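Local coordinates for HEPN domain-containing protein (Thermotoga maritima, PDB 1O3U) that is of unknown function but folds as an all-helical HEPN domain that pairs with a second copy of itself, at residues Ala42-Val47 and Tyr61-Phe66. Numbering follows the deposited sequence.
Sequences AAEKAV and YSVPDF
V63, in the first turn of helix 63-70, points its side chain at the middle of helix 32-54, and E44 runs obliquely across it. The E44 chain can be followed outward. Its CB lies 4.4 Å from CE2 of the F66 ring. CG, turned anti to the carbonyl carbon (chi1 -70°), lands 3.4 Å from CG2 of V63, a close aliphatic contact. Beyond CG the chain is extended, with chi2 -175°, which carries the carboxylate along the loop leading into the helix. There CD lies 3.2 Å from the carbonyl O of Y61, with OE1 at 3.1 Å and OE2 a little farther from the same oxygen; all three oxygens are acceptors, so this is proximity without a bond, and the neighbouring carbonyl might favour protonation of the acid.

V63 CG2 also reaches A43 CB at 3.7 Å. One turn further along, CG1 of V47, anti to the backbone N, presses against CB of F66 at 3.4 Å, while the F66 ring lies obliquely beside it and the carbonyl O of E44. The helix start is held by a capping box: S62 OG accepts from D65 N at 2.9 Å, and D65 OD2 takes a weak bond from S62 N in return. The same OD2 uses its anti lone pair for Y61 N.

The contact thus lays short helix 63-70 against long helix 32-54, with F66 continuing onto K48 and F51. V63 and P64 also touch helix 78-88, V47 packs on helix 104-132, and K45 turns to helix 11-28 and the second subunit, from which H11, a purification-tag residue, stacks on Y61.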
ATOM      1  N   ALA A  42       2.278  -5.644   1.828  1.00  9.56           N
ATOM      2  CA  ALA A  42       3.541  -5.792   2.557  1.00 10.01           C
ATOM      3  C   ALA A  42       4.422  -6.814   1.841  1.00 10.46           C
ATOM      4  O   ALA A  42       5.611  -6.579   1.655  1.00 10.42           O
ATOM      5  CB  ALA A  42       3.290  -6.226   3.940  1.00  9.83           C
ATOM      6  N   ALA A  43       3.830  -7.941   1.434  1.00  9.82           N
ATOM      7  CA  ALA A  43       4.614  -9.023   0.796  1.00 10.41           C
ATOM      8  C   ALA A  43       5.134  -8.549  -0.580  1.00 11.33           C
ATOM      9  O   ALA A  43       6.288  -8.762  -0.946  1.00 10.21           O
ATOM     10  CB  ALA A  43       3.775 -10.254   0.649  1.00 11.07           C
ATOM     11  N   GLU A  44       4.266  -7.915  -1.340  1.00 10.91           N
ATOM     12  CA  GLU A  44       4.655  -7.295  -2.616  1.00 12.01           C
ATOM     13  C   GLU A  44       5.844  -6.346  -2.504  1.00 11.61           C
ATOM     14  O   GLU A  44       6.830  -6.420  -3.271  1.00 11.52           O
ATOM     15  CB  GLU A  44       3.442  -6.553  -3.208  1.00 13.75           C
ATOM     16  CG  GLU A  44       2.366  -7.467  -3.695  1.00 17.05           C
ATOM     17  CD  GLU A  44       1.219  -6.749  -4.386  1.00 26.78           C
ATOM     18  OE1 GLU A  44       1.440  -5.630  -4.976  1.00 27.27           O
ATOM     19  OE2 GLU A  44       0.112  -7.363  -4.371  1.00 28.64           O
ATOM     20  N   LYS A  45       5.764  -5.427  -1.554  1.00 10.55           N
ATOM     21  CA  LYS A  45       6.797  -4.438  -1.373  1.00 11.24           C
ATOM     22  C   LYS A  45       8.124  -5.105  -0.946  1.00 11.04           C
ATOM     23  O   LYS A  45       9.185  -4.685  -1.390  1.00 10.82           O
ATOM     24  CB  LYS A  45       6.346  -3.352  -0.396  1.00 11.45           C
ATOM     25  CG  LYS A  45       5.231  -2.437  -0.954  1.00 14.14           C
ATOM     26  CD  LYS A  45       4.954  -1.262  -0.057  1.00 17.63           C
ATOM     27  CE  LYS A  45       3.847  -0.336  -0.587  1.00 18.76           C
ATOM     28  NZ  LYS A  45       2.497  -0.566  -0.016  1.00 20.59           N
ATOM     29  N   ALA A  46       8.053  -6.146  -0.112  1.00 11.08           N
ATOM     30  CA  ALA A  46       9.245  -6.820   0.413  1.00 11.62           C
ATOM     31  C   ALA A  46       9.998  -7.445  -0.781  1.00 10.74           C
ATOM     32  O   ALA A  46      11.205  -7.282  -0.933  1.00 10.48           O
ATOM     33  CB  ALA A  46       8.865  -7.898   1.396  1.00 11.90           C
ATOM     34  N   VAL A  47       9.280  -8.107  -1.659  1.00 10.04           N
ATOM     35  CA  VAL A  47       9.952  -8.752  -2.805  1.00 10.69           C
ATOM     36  C   VAL A  47      10.539  -7.719  -3.779  1.00 10.32           C
ATOM     37  O   VAL A  47      11.648  -7.891  -4.309  1.00 10.72           O
ATOM     38  CB  VAL A  47       9.022  -9.732  -3.531  1.00 10.35           C
ATOM     39  CG1 VAL A  47       9.757 -10.399  -4.693  1.00 12.83           C
ATOM     40  CG2 VAL A  47       8.475 -10.789  -2.577  1.00 13.41           C
ATOM     41  N   TYR A  61       2.063  -7.792 -10.777  1.00 29.29           N
ATOM     42  CA  TYR A  61       1.354  -7.181  -9.681  1.00 29.41           C
ATOM     43  C   TYR A  61       1.503  -8.062  -8.481  1.00 28.40           C
ATOM     44  O   TYR A  61       1.749  -7.582  -7.381  1.00 30.33           O
ATOM     45  CB  TYR A  61      -0.098  -6.994 -10.108  1.00 29.88           C
ATOM     46  CG  TYR A  61      -0.169  -6.263 -11.433  1.00 31.92           C
ATOM     47  CD1 TYR A  61       0.180  -4.907 -11.523  1.00 33.35           C
ATOM     48  CD2 TYR A  61      -0.519  -6.928 -12.601  1.00 33.58           C
ATOM     49  CE1 TYR A  61       0.139  -4.226 -12.746  1.00 34.96           C
ATOM     50  CE2 TYR A  61      -0.570  -6.258 -13.822  1.00 34.96           C
ATOM     51  CZ  TYR A  61      -0.235  -4.910 -13.889  1.00 35.40           C
ATOM     52  OH  TYR A  61      -0.294  -4.259 -15.098  1.00 37.24           O
ATOM     53  N   SER A  62       1.410  -9.368  -8.701  1.00 26.14           N
ATOM     54  CA  SER A  62       1.167 -10.273  -7.621  1.00 23.96           C
ATOM     55  C   SER A  62       2.488 -10.708  -6.971  1.00 21.49           C
ATOM     56  O   SER A  62       3.543 -10.660  -7.577  1.00 20.13           O
ATOM     57  CB  SER A  62       0.369 -11.471  -8.123  1.00 23.94           C
ATOM     58  OG  SER A  62       1.162 -12.326  -8.904  1.00 23.81           O
ATOM     59  N   VAL A  63       2.390 -11.140  -5.733  1.00 20.65           N
ATOM     60  CA  VAL A  63       3.537 -11.745  -5.039  1.00 19.95           C
ATOM     61  C   VAL A  63       3.981 -13.015  -5.733  1.00 18.20           C
ATOM     62  O   VAL A  63       5.169 -13.194  -5.908  1.00 18.70           O
ATOM     63  CB  VAL A  63       3.235 -12.002  -3.547  1.00 20.11           C
ATOM     64  CG1 VAL A  63       4.458 -12.557  -2.828  1.00 20.21           C
ATOM     65  CG2 VAL A  63       2.789 -10.713  -2.923  1.00 21.86           C
ATOM     66  N   PRO A  64       3.072 -13.897  -6.174  1.00 17.95           N
ATOM     67  CA  PRO A  64       3.498 -15.016  -7.010  1.00 16.88           C
ATOM     68  C   PRO A  64       4.254 -14.576  -8.256  1.00 16.28           C
ATOM     69  O   PRO A  64       5.225 -15.252  -8.561  1.00 16.06           O
ATOM     70  CB  PRO A  64       2.185 -15.709  -7.386  1.00 17.40           C
ATOM     71  CG  PRO A  64       1.285 -15.385  -6.342  1.00 17.66           C
ATOM     72  CD  PRO A  64       1.622 -13.969  -5.922  1.00 17.50           C
ATOM     73  N   ASP A  65       3.869 -13.461  -8.893  1.00 16.04           N
ATOM     74  CA  ASP A  65       4.567 -12.951 -10.077  1.00 17.14           C
ATOM     75  C   ASP A  65       6.021 -12.669  -9.710  1.00 16.82           C
ATOM     76  O   ASP A  65       6.937 -13.182 -10.330  1.00 17.15           O
ATOM     77  CB  ASP A  65       3.943 -11.651 -10.635  1.00 17.04           C
ATOM     78  CG  ASP A  65       2.659 -11.874 -11.400  1.00 20.31           C
ATOM     79  OD1 ASP A  65       2.384 -13.013 -11.841  1.00 20.85           O
ATOM     80  OD2 ASP A  65       1.857 -10.933 -11.607  1.00 22.56           O
ATOM     81  N   PHE A  66       6.228 -11.868  -8.675  1.00 17.48           N
ATOM     82  CA  PHE A  66       7.576 -11.431  -8.333  1.00 16.76           C
ATOM     83  C   PHE A  66       8.435 -12.593  -7.813  1.00 15.97           C
ATOM     84  O   PHE A  66       9.595 -12.714  -8.168  1.00 15.51           O
ATOM     85  CB  PHE A  66       7.547 -10.311  -7.301  1.00 17.41           C
ATOM     86  CG  PHE A  66       6.732  -9.101  -7.705  1.00 18.86           C
ATOM     87  CD1 PHE A  66       6.890  -8.500  -8.934  1.00 21.37           C
ATOM     88  CD2 PHE A  66       5.868  -8.516  -6.792  1.00 22.09           C
ATOM     89  CE1 PHE A  66       6.164  -7.374  -9.268  1.00 21.35           C
ATOM     90  CE2 PHE A  66       5.126  -7.389  -7.143  1.00 24.86           C
ATOM     91  CZ  PHE A  66       5.289  -6.823  -8.379  1.00 21.97           C
TER